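PDB 5EFZ: homoserine O-acetyltransferase from Pseudomonas veronii, which hydrolyses ethyl acetate to ethanol and acetate and serves as an esterase in the breakdown of short-chain methyl ketones such as 2-butanone. Local coordinates for residues 49-60 against 87-95; 23-31 against 42-50. One frame throughout, in Å; residues are numbered along the deposited sequence.

Interactions 1 and 2 build the antiparallel beginning of the central alpha/beta-hydrolase sheet. Strand 45-51 belongs to both: residues 23-31 line one of its borders in interaction 2, and strand 92-96 lines the other in interaction 1, where the mainly parallel part of the sheet starts. Their centres lie about 17 Å apart; both are partly buried, interaction 2 with the larger share of exposed residues, as fits the outermost strand. Val-48 of interaction 2 packs on Ile-94 of interaction 1, CG1 to CG2 at 3.6 Å. The hydrogen bonds across interaction 2 are all backbone, with mostly apolar side chains beside them, whereas interaction 1 adds an asparagine amide and two waters where the strands run out into loops.

Interaction 1 (49-60 against 87-95)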
# COMPACT_ATOMS: atom_id res chain seq x y z
N ALA A 49 13.15 25.02 17.58
CA ALA A 49 14.43 24.58 18.14
C ALA A 49 15.50 25.14 17.24
O ALA A 49 15.39 25.04 16.03
CB ALA A 49 14.50 23.03 18.22
N VAL A 50 16.50 25.79 17.82
CA VAL A 50 17.57 26.39 17.04
C VAL A 50 18.87 25.68 17.33
O VAL A 50 19.22 25.53 18.50
CB VAL A 50 17.72 27.89 17.35
CG1 VAL A 50 18.85 28.53 16.52
CG2 VAL A 50 16.34 28.58 17.16
N HIS A 51 19.59 25.27 16.29
CA HIS A 51 20.89 24.64 16.47
C HIS A 51 21.92 25.38 15.68
O HIS A 51 21.84 25.38 14.46
CB HIS A 51 20.84 23.18 16.03
CG HIS A 51 19.78 22.39 16.72
ND1 HIS A 51 19.91 21.94 18.01
CD2 HIS A 51 18.55 22.01 16.31
CE1 HIS A 51 18.81 21.30 18.37
NE2 HIS A 51 17.97 21.31 17.35
N GLY A 52 22.88 25.98 16.37
CA GLY A 52 23.93 26.77 15.72
C GLY A 52 23.63 28.26 15.78
O GLY A 52 22.50 28.70 16.04
N ALA A 53 24.67 29.04 15.53
CA ALA A 53 24.59 30.48 15.60
C ALA A 53 24.47 31.09 14.20
O ALA A 53 25.08 30.60 13.25
CB ALA A 53 25.82 31.04 16.32
N LEU A 54 23.69 32.17 14.09
CA LEU A 54 23.66 32.96 12.86
C LEU A 54 24.99 33.67 12.60
O LEU A 54 25.60 34.17 13.55
CB LEU A 54 22.54 34.01 12.94
CG LEU A 54 21.11 33.50 12.82
CD1 LEU A 54 20.17 34.61 13.23
CD2 LEU A 54 20.83 33.04 11.35
N ASN A 55 25.45 33.74 11.35
CA ASN A 55 26.69 34.48 11.07
C ASN A 55 26.42 35.99 11.01
O ASN A 55 25.30 36.42 11.29
CB ASN A 55 27.38 33.99 9.79
CG ASN A 55 26.49 34.06 8.55
OD1 ASN A 55 25.46 34.72 8.54
ND2 ASN A 55 26.92 33.38 7.46
N ALA A 56 27.42 36.79 10.62
CA ALA A 56 27.32 38.25 10.71
C ALA A 56 26.12 38.82 9.96
O ALA A 56 25.49 39.76 10.41
CB ALA A 56 28.60 38.90 10.18
N ASP A 57 25.82 38.28 8.78
CA ASP A 57 24.73 38.85 7.99
C ASP A 57 23.55 37.89 7.86
O ASP A 57 22.72 38.02 6.96
CB ASP A 57 25.25 39.26 6.60
CG ASP A 57 25.72 38.05 5.77
OD1 ASP A 57 25.99 36.96 6.34
OD2 ASP A 57 25.84 38.23 4.53
N LYS A 58 23.47 36.95 8.80
CA LYS A 58 22.36 35.98 8.83
C LYS A 58 22.14 35.29 7.49
O LYS A 58 20.99 35.13 7.05
CB LYS A 58 21.06 36.68 9.29
CG LYS A 58 21.21 37.34 10.67
CD LYS A 58 19.91 37.92 11.17
CE LYS A 58 20.13 38.71 12.48
NZ LYS A 58 18.85 39.21 13.03
N SER A 59 23.25 34.88 6.87
CA SER A 59 23.19 34.24 5.56
C SER A 59 23.39 32.74 5.66
O SER A 59 23.51 32.07 4.62
CB SER A 59 24.25 34.84 4.61
OG SER A 59 25.57 34.65 5.11
N ASN A 60 23.43 32.20 6.88
CA ASN A 60 23.65 30.76 7.06
C ASN A 60 22.50 30.06 7.75
O ASN A 60 22.68 29.03 8.41
CB ASN A 60 24.94 30.50 7.84
CG ASN A 60 24.86 31.01 9.29
OD1 ASN A 60 24.14 31.95 9.57
ND2 ASN A 60 25.62 30.39 10.19
N ASP A 87 25.11 20.96 9.64
CA ASP A 87 26.15 21.08 10.65
C ASP A 87 25.97 22.38 11.42
O ASP A 87 26.15 23.45 10.86
CB ASP A 87 27.52 21.03 9.94
CG ASP A 87 28.70 21.02 10.90
OD1 ASP A 87 28.58 21.45 12.07
OD2 ASP A 87 29.78 20.58 10.45
N PRO A 88 25.65 22.30 12.71
CA PRO A 88 25.40 23.53 13.48
C PRO A 88 26.66 24.33 13.82
O PRO A 88 26.57 25.46 14.36
CB PRO A 88 24.70 23.01 14.74
CG PRO A 88 25.23 21.62 14.91
CD PRO A 88 25.48 21.08 13.53
N SER A 89 27.84 23.81 13.49
CA SER A 89 29.03 24.63 13.66
C SER A 89 29.22 25.56 12.45
O SER A 89 30.08 26.45 12.46
CB SER A 89 30.27 23.75 13.86
OG SER A 89 30.59 23.02 12.69
N LYS A 90 28.42 25.37 11.41
CA LYS A 90 28.51 26.21 10.20
C LYS A 90 27.21 26.95 9.92
O LYS A 90 27.22 28.06 9.39
CB LYS A 90 28.89 25.36 8.98
CG LYS A 90 30.28 24.71 9.03
CD LYS A 90 30.36 23.62 7.97
CE LYS A 90 31.75 22.97 7.92
NZ LYS A 90 31.65 21.76 7.04
N TYR A 91 26.08 26.31 10.23
CA TYR A 91 24.75 26.85 9.91
C TYR A 91 23.92 27.10 11.15
O TYR A 91 24.14 26.46 12.19
CB TYR A 91 24.00 25.88 8.97
CG TYR A 91 24.74 25.71 7.69
CD1 TYR A 91 24.61 26.65 6.69
CD2 TYR A 91 25.56 24.61 7.48
CE1 TYR A 91 25.31 26.53 5.50
CE2 TYR A 91 26.26 24.47 6.29
CZ TYR A 91 26.13 25.43 5.31
OH TYR A 91 26.81 25.31 4.13
N CYS A 92 23.01 28.06 11.07
CA CYS A 92 21.96 28.20 12.05
C CYS A 92 20.74 27.41 11.57
O CYS A 92 20.01 27.85 10.66
CB CYS A 92 21.61 29.67 12.28
SG CYS A 92 20.32 29.90 13.54
N ILE A 93 20.51 26.27 12.19
CA ILE A 93 19.48 25.36 11.74
C ILE A 93 18.24 25.53 12.61
O ILE A 93 18.27 25.30 13.83
CB ILE A 93 19.99 23.91 11.75
CG1 ILE A 93 21.28 23.81 10.90
CG2 ILE A 93 18.93 22.97 11.22
CD1 ILE A 93 22.25 22.78 11.41
N ILE A 94 17.16 25.96 11.98
CA ILE A 94 15.98 26.40 12.71
C ILE A 94 14.89 25.41 12.39
O ILE A 94 14.44 25.38 11.25
CB ILE A 94 15.58 27.83 12.31
CG1 ILE A 94 16.77 28.78 12.57
CG2 ILE A 94 14.29 28.27 13.04
CD1 ILE A 94 16.55 30.21 12.10
N VAL A 95 14.47 24.64 13.39
CA VAL A 95 13.51 23.57 13.17
C VAL A 95 12.16 24.01 13.74
O VAL A 95 12.04 24.28 14.94
CB VAL A 95 13.95 22.27 13.84
CG1 VAL A 95 12.99 21.12 13.41
CG2 VAL A 95 15.43 21.97 13.47
O HOH W 1 26.71 28.24 12.87
O HOH W 2 27.46 27.65 15.66
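The antiparallel entry to the alpha/beta-hydrolase sheet is made here, strand 49-51 running against strand 92-95, with the loop that leads on to strand 61-65 folded back onto Cys-92. Ala-49/Val-95 and His-51/Ile-93 are hydrogen-bonded pairs, and Val-50/Ile-94 between them is a non-hydrogen-bonded pair. His-51 N gives to Ile-93 O at 2.8 Å, and Ile-93 N returns the bond to His-51 O. The imidazole of His-51 meets Val-95 CG2 at its edge, and this side of the sheet is covered by helix 72-79. On the other side Val-50 turns CG1 anti to its own N (chi1 -180°), which brings that methyl 3.6 Å from Cys-92 SG, while Leu-54 CD2 comes alongside Cys-92 CB.

Past the strand, Gly-52 lies so close to the carbonyls of Pro-88 and Tyr-91 that a beta carbon would clash with both. Water 2 bridges Ala-53 N and Pro-88 O. The amide of Asn-60 ties the loop together: OD1 accepts from Asn-55 N, and ND2 gives one proton to Ala-53 O and the other across the contact. That cross-segment bond is nearly straight, Asn-60 ND2 to Lys-90 O 2.9 Å at 177°, with the oxygen lying in the amide plane. An alanine here removes the amide, and Lys-90 O, Ala-53 O and Asn-55 N would probably be left without this mate, the loop freer to move. The Asn-60 backbone O accepts from Cys-92 N and also sits in plane at the edge of the Tyr-91 ring.

Interaction 2 (23-31 against 42-50); sequences GPFELINIG and PECLLAVAV
Glu-43 comes up against Asn-29 where residues 42-50 begin to line the outermost strand, 26-29, of the hydrolase sheet. Its carboxylate and the Asn-29 amide lie in planes 71° apart; OE1 is 2.9 Å from Asn-29 ND2, but the angle is too poor for a hydrogen bond. The other end of the amide is held: Asn-29 OD1 accepts from Gly-31 N, which stands above the carbonyl plane, in an Asx turn.

Cys-44 exchanges backbone bonds with that turn, its O taking Ile-30 N and its N reaching Gly-31 O. Ile-30 has CG1 set between its own N and carbonyl carbon (chi1 58°), which presses CG1 to 3.2 Å from Cys-44 O and also against Cys-44 CB. At Leu-45 the contact is a methyl, CD2 lying 3.5 Å from Asn-29 CB.

Leu-46 pairs with Ile-28 through two backbone bonds, the one from Ile-28 N to Leu-46 O being nearly straight at 177°. Its CD1 meets Ile-30 CG2 on the side that helix 124-139 covers. Ala-47 turns to the other side, where its CB is touched by two groups, Phe-25 CD1 and Leu-27 CD1, each at 3.8 Å; Leu-27 CD2 in turn lies in plane at the edge of the Phe-25 ring. Val-48 pairs with Glu-26 by two more backbone bonds and offers CG2 to Ile-28 CD1 at 3.9 Å, Val-48 and Ile-28 both resting on Leu-134 of helix 124-139. Ala-49 ends the walk with CB against Pro-24 O.

No hydrogen bond between the two segments uses a side chain, which implies that main-chain pairing fixes the register while apolar side chains pack on the face turned to helix 124-139.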
# COMPACT_ATOMS: atom_id res chain seq x y z
N GLY A 23 12.18 18.44 23.76
CA GLY A 23 12.93 19.66 23.87
C GLY A 23 14.42 19.40 23.80
O GLY A 23 14.86 18.26 23.67
N PRO A 24 15.21 20.47 23.93
CA PRO A 24 14.70 21.83 24.17
C PRO A 24 14.09 22.51 22.94
O PRO A 24 14.50 22.27 21.80
CB PRO A 24 15.95 22.57 24.66
CG PRO A 24 17.07 21.84 24.07
CD PRO A 24 16.66 20.40 24.13
N PHE A 25 13.05 23.30 23.18
CA PHE A 25 12.47 24.16 22.14
C PHE A 25 11.92 25.40 22.82
O PHE A 25 11.64 25.39 24.01
CB PHE A 25 11.39 23.44 21.33
CG PHE A 25 10.19 22.99 22.15
CD1 PHE A 25 9.20 23.90 22.53
CD2 PHE A 25 10.05 21.65 22.51
CE1 PHE A 25 8.11 23.48 23.26
CE2 PHE A 25 8.97 21.23 23.25
CZ PHE A 25 7.99 22.15 23.63
N GLU A 26 11.74 26.47 22.06
CA GLU A 26 11.16 27.70 22.60
C GLU A 26 9.79 27.92 21.98
O GLU A 26 9.59 27.63 20.79
CB GLU A 26 12.06 28.89 22.31
CG GLU A 26 12.41 29.69 23.54
CD GLU A 26 13.26 30.90 23.20
OE1 GLU A 26 13.98 30.84 22.17
OE2 GLU A 26 13.19 31.90 23.96
N LEU A 27 8.84 28.43 22.76
CA LEU A 27 7.51 28.76 22.21
C LEU A 27 7.50 30.21 21.84
O LEU A 27 7.64 31.08 22.71
CB LEU A 27 6.38 28.51 23.21
CG LEU A 27 5.70 27.17 23.35
CD1 LEU A 27 5.53 26.47 22.01
CD2 LEU A 27 6.51 26.32 24.31
N ILE A 28 7.34 30.50 20.55
CA ILE A 28 7.34 31.90 20.12
C ILE A 28 5.97 32.32 19.64
O ILE A 28 5.41 31.71 18.72
CB ILE A 28 8.38 32.13 19.02
CG1 ILE A 28 9.78 31.85 19.58
CG2 ILE A 28 8.27 33.57 18.52
CD1 ILE A 28 10.84 31.68 18.54
N ASN A 29 5.43 33.36 20.25
CA ASN A 29 4.14 33.90 19.83
C ASN A 29 4.33 34.79 18.63
O ASN A 29 4.90 35.86 18.75
CB ASN A 29 3.46 34.67 20.96
CG ASN A 29 2.01 35.04 20.65
OD1 ASN A 29 1.55 34.96 19.51
ND2 ASN A 29 1.28 35.44 21.68
N ILE A 30 3.85 34.39 17.47
CA ILE A 30 3.99 35.27 16.32
C ILE A 30 2.77 36.17 16.10
O ILE A 30 2.70 36.91 15.12
CB ILE A 30 4.26 34.47 15.06
CG1 ILE A 30 3.14 33.47 14.80
CG2 ILE A 30 5.63 33.76 15.11
CD1 ILE A 30 2.91 33.26 13.35
N GLY A 31 1.80 36.12 17.01
CA GLY A 31 0.63 36.99 16.93
C GLY A 31 -0.50 36.33 16.17
O GLY A 31 -0.49 35.11 15.95
N PRO A 42 -6.24 33.68 17.15
CA PRO A 42 -5.91 34.92 17.87
C PRO A 42 -4.43 35.01 18.26
O PRO A 42 -3.88 36.11 18.31
CB PRO A 42 -6.77 34.84 19.13
CG PRO A 42 -7.84 33.86 18.80
CD PRO A 42 -7.24 32.88 17.86
N GLU A 43 -3.81 33.88 18.58
CA GLU A 43 -2.37 33.86 18.82
C GLU A 43 -1.83 32.53 18.35
O GLU A 43 -2.31 31.47 18.72
CB GLU A 43 -2.02 34.10 20.29
CG GLU A 43 -2.62 33.09 21.26
CD GLU A 43 -1.81 32.96 22.55
OE1 GLU A 43 -0.88 33.77 22.75
OE2 GLU A 43 -2.11 32.05 23.35
N CYS A 44 -0.83 32.60 17.49
CA CYS A 44 -0.23 31.39 16.97
C CYS A 44 1.12 31.23 17.64
O CYS A 44 1.99 32.10 17.51
CB CYS A 44 -0.10 31.47 15.45
SG CYS A 44 0.68 30.01 14.72
N LEU A 45 1.27 30.16 18.42
CA LEU A 45 2.54 29.83 19.06
C LEU A 45 3.27 28.79 18.23
O LEU A 45 2.72 27.72 17.91
CB LEU A 45 2.33 29.30 20.47
CG LEU A 45 1.51 30.13 21.45
CD1 LEU A 45 1.55 29.48 22.80
CD2 LEU A 45 2.01 31.54 21.52
N LEU A 46 4.51 29.09 17.85
CA LEU A 46 5.32 28.13 17.14
C LEU A 46 6.40 27.62 18.07
O LEU A 46 7.11 28.42 18.70
CB LEU A 46 5.96 28.77 15.89
CG LEU A 46 5.01 29.25 14.80
CD1 LEU A 46 5.85 29.89 13.67
CD2 LEU A 46 4.13 28.07 14.27
N ALA A 47 6.50 26.29 18.17
CA ALA A 47 7.59 25.63 18.89
C ALA A 47 8.80 25.52 17.97
O ALA A 47 8.73 24.89 16.90
CB ALA A 47 7.16 24.25 19.38
N VAL A 48 9.91 26.12 18.40
CA VAL A 48 11.08 26.30 17.55
C VAL A 48 12.33 25.79 18.27
O VAL A 48 12.58 26.13 19.43
CB VAL A 48 11.31 27.80 17.17
CG1 VAL A 48 12.51 27.93 16.21
CG2 VAL A 48 10.06 28.43 16.58
N ALA A 49 13.15 25.02 17.58
CA ALA A 49 14.43 24.58 18.14
C ALA A 49 15.50 25.14 17.24
O ALA A 49 15.39 25.04 16.03
CB ALA A 49 14.50 23.03 18.22
N VAL A 50 16.50 25.79 17.82
CA VAL A 50 17.57 26.39 17.04
C VAL A 50 18.87 25.68 17.33
O VAL A 50 19.22 25.53 18.50
CB VAL A 50 17.72 27.89 17.35
CG1 VAL A 50 18.85 28.53 16.52
CG2 VAL A 50 16.34 28.58 17.16